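Local structure of peptide-binding protein (Photobacterium damsela subsp. piscicida, 6SQX) at residues D49-T52 / I53-N57; D96-R99 / Y100-R104. The protein cleaves the peptidoglycan of potentially competing bacteria as a secreted NlpC/P60 endopeptidase, probably using a cysteine-type mechanism. All coordinates share one frame; numbering follows the deposited sequence.

How the contacts relate
Neither contact closes a loop of any length: each is a local set of contacts three to four residues apart at one end of a helix, the two follow each other in series, and they neither nest nor cross. Contact 1 comes first and forms the capped N-terminal turns of helix 50-64, which pack against Ile337 and Thr476, the former within the NlpC/P60 region. About 40 residues on, contact 2 forms the C-terminal turns of helix 90-102, lying between helix 118-126 and residues of the SH3b1-type region. Their centres are 43 Å apart, on opposite sides of the chain's centre, and the nearest atoms stay about 30 Å apart, so each ties down a separate part of the fold.

Contact 1 (D49-T52 / I53-N57); sequences DKYT and IRQMN
Asp49 O accepts from Ile53 N at 3.0 Å, the first of four successive i to i+4 bonds in which Arg54, Gln55 and Met56 in turn donate to Lys50, Tyr51 and Thr52, so residues 49-57 build the opening turns of helix 50-64. Asp49 is the N-cap. Its OD1 takes two bonds from Thr52: the backbone N at 2.9 Å, nearly along the C-O axis, and OG1 at 2.8 Å from the syn side, well out of the carboxylate plane. Thr52 suits this place because its hydroxyl lies beside its own backbone N (chi1 -61°), so both donors face one oxygen. The same torsion sends CG2 the other way, alongside the extended Met56 chain, where it meets Met56 CE at 3.8 Å. Met56 is buried, and its side chain, like that of Ile53, packs on Ile337.

One turn apart, Tyr51 and Gln55 make the other side-chain pair. The Tyr51 ring swings round toward Gln55, whose chain bends at chi2 and lays CG over one face, 4.1 Å from the ring centroid, a CH-pi contact set toward the rim. The amide plane is tilted only 22° from that of the ring, with NE2 3.5 Å from Tyr51 CE1. A flexible, flat-ended glutamine can follow an aromatic surface in this way. Roughly opposite Tyr51 round the helix, Ile53 CG2 rests against Lys50 O at 3.5 Å. The extended Arg54 carries its NE to a salt bridge with Glu58.

The chemistry is that of a helix start: a carboxylate supplies the acceptor that the first-turn N-H of Thr52 lacks within the helix, and its negative charge, next to the positive end of the helix dipole, would probably be stabilised there.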
# COMPACT_ATOMS: atom_id res chain seq x y z
N ASP A 49 -23.97 3.54 2.03
CA ASP A 49 -24.99 3.45 3.06
C ASP A 49 -24.60 2.46 4.16
O ASP A 49 -23.56 1.79 4.11
CB ASP A 49 -26.35 3.15 2.44
CG ASP A 49 -26.41 1.80 1.71
OD1 ASP A 49 -25.58 0.90 1.98
OD2 ASP A 49 -27.31 1.64 0.86
N LYS A 50 -25.46 2.38 5.18
CA LYS A 50 -25.16 1.60 6.37
C LYS A 50 -25.02 0.12 6.05
O LYS A 50 -24.11 -0.55 6.55
CB LYS A 50 -26.25 1.80 7.43
CG LYS A 50 -26.35 3.21 7.98
CD LYS A 50 -25.16 3.57 8.85
CE LYS A 50 -25.32 4.98 9.44
NZ LYS A 50 -24.14 5.39 10.27
N TYR A 51 -25.91 -0.40 5.19
CA TYR A 51 -25.83 -1.80 4.82
C TYR A 51 -24.52 -2.11 4.13
O TYR A 51 -23.85 -3.11 4.44
CB TYR A 51 -27.00 -2.16 3.90
CG TYR A 51 -26.89 -3.56 3.34
CD1 TYR A 51 -27.30 -4.65 4.09
CD2 TYR A 51 -26.38 -3.79 2.07
CE1 TYR A 51 -27.20 -5.94 3.60
CE2 TYR A 51 -26.28 -5.08 1.56
CZ TYR A 51 -26.70 -6.15 2.33
OH TYR A 51 -26.60 -7.44 1.85
N THR A 52 -24.11 -1.25 3.20
CA THR A 52 -22.93 -1.54 2.40
C THR A 52 -21.67 -1.45 3.26
O THR A 52 -20.78 -2.30 3.14
CB THR A 52 -22.87 -0.56 1.23
OG1 THR A 52 -24.03 -0.75 0.40
CG2 THR A 52 -21.62 -0.81 0.40
N ILE A 53 -21.56 -0.43 4.10
CA ILE A 53 -20.35 -0.31 4.92
C ILE A 53 -20.26 -1.46 5.92
O ILE A 53 -19.16 -1.94 6.23
CB ILE A 53 -20.20 1.10 5.56
CG1 ILE A 53 -18.78 1.31 6.12
CG2 ILE A 53 -21.20 1.30 6.69
CD1 ILE A 53 -17.67 1.22 5.09
N ARG A 54 -21.41 -1.95 6.43
CA ARG A 54 -21.38 -3.10 7.32
C ARG A 54 -20.81 -4.32 6.60
O ARG A 54 -19.97 -5.04 7.15
CB ARG A 54 -22.79 -3.40 7.86
CG ARG A 54 -22.83 -4.68 8.66
CD ARG A 54 -24.27 -5.08 9.01
NE ARG A 54 -24.35 -6.47 9.44
CZ ARG A 54 -25.44 -7.03 9.99
NH1 ARG A 54 -25.41 -8.31 10.34
NH2 ARG A 54 -26.54 -6.31 10.17
N GLN A 55 -21.24 -4.57 5.36
CA GLN A 55 -20.69 -5.70 4.61
C GLN A 55 -19.20 -5.51 4.36
O GLN A 55 -18.41 -6.46 4.49
CB GLN A 55 -21.42 -5.87 3.28
CG GLN A 55 -22.94 -6.00 3.39
CD GLN A 55 -23.39 -7.04 4.40
OE1 GLN A 55 -23.00 -8.21 4.32
NE2 GLN A 55 -24.23 -6.62 5.37
N MET A 56 -18.78 -4.28 4.02
CA MET A 56 -17.37 -4.02 3.80
C MET A 56 -16.57 -4.22 5.09
O MET A 56 -15.44 -4.75 5.06
CB MET A 56 -17.16 -2.58 3.30
CG MET A 56 -17.67 -2.36 1.88
SD MET A 56 -17.61 -0.62 1.50
CE MET A 56 -17.85 -0.66 -0.27
N ASN A 57 -17.12 -3.78 6.23
CA ASN A 57 -16.39 -3.90 7.49
C ASN A 57 -16.27 -5.37 7.91
O ASN A 57 -15.24 -5.78 8.44
CB ASN A 57 -17.10 -3.13 8.61
CG ASN A 57 -17.03 -1.61 8.48
OD1 ASN A 57 -17.85 -0.93 9.15
ND2 ASN A 57 -16.10 -1.06 7.67

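Contact 2 (D96-R99 / Y100-R104); sequences DTIR and YYKER. With EDO (1,2-ethanediol), chain H; EDO (1,2-ethanediol), chain U; EDO (1,2-ethanediol), chain I.
Thr97 and Tyr101 lie side by side, one turn apart: Thr97 CG2 is 4.0 Å from Tyr101 CE2, while Tyr101 CD2 comes within 3.3 Å of Thr97 O, the carbonyl that accepts from Tyr101 N. Ile98 and Lys102 repeat the pattern, the methylenes of the lysine running along the isoleucine until CE meets CG2 at 3.8 Å; a bend at chi4 (-61°) then turns the amine off to Asn120. In the third pair Glu103 OE2 sits 3.4 Å from Arg99 CG, touching the aliphatic part; the arginine chain bends at chi3 and its guanidinium goes to Asp96 OD1 instead, in a salt bridge (NH1 at 2.6 Å, from above the carboxylate plane). Asp96 OD2 in turn binds Lys92, so this carboxylate serves two cations.

The helix ends here, and Arg104 finishes it: NH1 donates to Tyr100 O at 2.9 Å, taking the place of a backbone donor, as Arg104 N turns to Tyr101 O instead. Its guanidinium stacks offset on the Tyr100 ring, NH1 over the ring centre and CE1 under the middle of the guanidinium, while Tyr100 CD2 stands over the Tyr101 ring. An ethanediol, probably from the crystallisation liquor, bonds Tyr100 OH at 2.7 Å.

Outward, Ile98 and Lys102 pack on helix 118-126, whereas Tyr101 meets Phe160, Tyr175 and Ile176 of the SH3b1-type region, placing the end of helix 90-102 between the two.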
# COMPACT_ATOMS: atom_id res chain seq x y z
N ASP A 96 12.15 -18.99 -5.26
CA ASP A 96 12.07 -18.15 -6.46
C ASP A 96 12.76 -16.81 -6.25
O ASP A 96 13.40 -16.29 -7.17
CB ASP A 96 10.62 -17.90 -6.86
CG ASP A 96 9.93 -19.13 -7.44
OD1 ASP A 96 10.60 -20.15 -7.69
OD2 ASP A 96 8.71 -19.05 -7.64
N THR A 97 12.62 -16.22 -5.05
CA THR A 97 13.21 -14.91 -4.81
C THR A 97 14.73 -15.00 -4.76
O THR A 97 15.43 -14.17 -5.37
CB THR A 97 12.65 -14.33 -3.50
OG1 THR A 97 11.22 -14.26 -3.61
CG2 THR A 97 13.20 -12.94 -3.22
N ILE A 98 15.26 -16.03 -4.09
CA ILE A 98 16.70 -16.24 -4.08
C ILE A 98 17.21 -16.37 -5.51
O ILE A 98 18.19 -15.73 -5.90
CB ILE A 98 17.06 -17.49 -3.25
CG1 ILE A 98 16.81 -17.24 -1.77
CG2 ILE A 98 18.53 -17.84 -3.43
CD1 ILE A 98 16.90 -18.51 -0.93
N ARG A 99 16.57 -17.26 -6.30
CA ARG A 99 17.01 -17.49 -7.67
C ARG A 99 16.97 -16.20 -8.49
O ARG A 99 17.86 -15.95 -9.33
CB ARG A 99 16.13 -18.57 -8.31
CG ARG A 99 16.61 -19.08 -9.66
CD ARG A 99 15.83 -20.33 -10.11
NE ARG A 99 14.41 -20.06 -10.32
CZ ARG A 99 13.44 -20.43 -9.48
NH1 ARG A 99 12.18 -20.12 -9.77
NH2 ARG A 99 13.72 -21.11 -8.37
N TYR A 100 15.93 -15.39 -8.28
CA TYR A 100 15.78 -14.17 -9.07
C TYR A 100 16.98 -13.24 -8.88
O TYR A 100 17.49 -12.67 -9.86
CB TYR A 100 14.50 -13.46 -8.65
CG TYR A 100 14.19 -12.26 -9.49
CD1 TYR A 100 13.41 -12.36 -10.63
CD2 TYR A 100 14.64 -10.99 -9.11
CE1 TYR A 100 13.11 -11.23 -11.40
CE2 TYR A 100 14.36 -9.87 -9.87
CZ TYR A 100 13.59 -9.99 -11.01
OH TYR A 100 13.32 -8.85 -11.74
N TYR A 101 17.44 -13.08 -7.64
CA TYR A 101 18.56 -12.17 -7.39
C TYR A 101 19.93 -12.80 -7.59
O TYR A 101 20.89 -12.09 -7.92
CB TYR A 101 18.43 -11.54 -6.00
CG TYR A 101 17.25 -10.60 -6.01
CD1 TYR A 101 17.32 -9.40 -6.72
CD2 TYR A 101 16.05 -10.91 -5.34
CE1 TYR A 101 16.24 -8.53 -6.76
CE2 TYR A 101 14.95 -10.03 -5.37
CZ TYR A 101 15.06 -8.84 -6.10
OH TYR A 101 13.99 -7.99 -6.16
N LYS A 102 20.04 -14.13 -7.47
CA LYS A 102 21.30 -14.78 -7.79
C LYS A 102 21.65 -14.57 -9.26
O LYS A 102 22.82 -14.41 -9.59
CB LYS A 102 21.24 -16.27 -7.48
CG LYS A 102 21.59 -16.62 -6.04
CD LYS A 102 22.20 -18.03 -5.96
CE LYS A 102 22.02 -18.69 -4.59
NZ LYS A 102 22.66 -17.97 -3.46
N GLU A 103 20.64 -14.50 -10.12
CA GLU A 103 20.79 -14.40 -11.56
C GLU A 103 21.00 -12.98 -12.07
O GLU A 103 21.09 -12.79 -13.29
CB GLU A 103 19.55 -15.00 -12.25
CG GLU A 103 19.40 -16.51 -12.06
CD GLU A 103 18.14 -17.06 -12.69
OE1 GLU A 103 17.31 -16.27 -13.18
OE2 GLU A 103 17.99 -18.31 -12.69
N ARG A 104 21.07 -11.98 -11.19
CA ARG A 104 21.10 -10.59 -11.64
C ARG A 104 22.25 -9.81 -11.03
O ARG A 104 22.79 -10.17 -9.98
CB ARG A 104 19.79 -9.87 -11.32
CG ARG A 104 18.72 -10.16 -12.32
CD ARG A 104 17.35 -9.72 -11.79
NE ARG A 104 16.34 -9.93 -12.82
CZ ARG A 104 15.84 -11.13 -13.13
NH1 ARG A 104 16.27 -12.21 -12.49
NH2 ARG A 104 14.91 -11.24 -14.08
C1 EDO H . 14.55 -5.82 -10.66
O1 EDO H . 15.13 -6.85 -11.47
C2 EDO H . 13.42 -5.13 -11.42
O2 EDO H . 13.96 -4.58 -12.64
C1 EDO U . 10.08 -6.64 -7.95
O1 EDO U . 9.06 -5.78 -8.47
C2 EDO U . 10.94 -7.18 -9.09
O2 EDO U . 11.61 -8.36 -8.62
C1 EDO I . 8.18 -13.04 -2.34
O1 EDO I . 9.49 -12.45 -2.36
C2 EDO I . 7.38 -12.33 -1.26
O2 EDO I . 8.26 -12.07 -0.18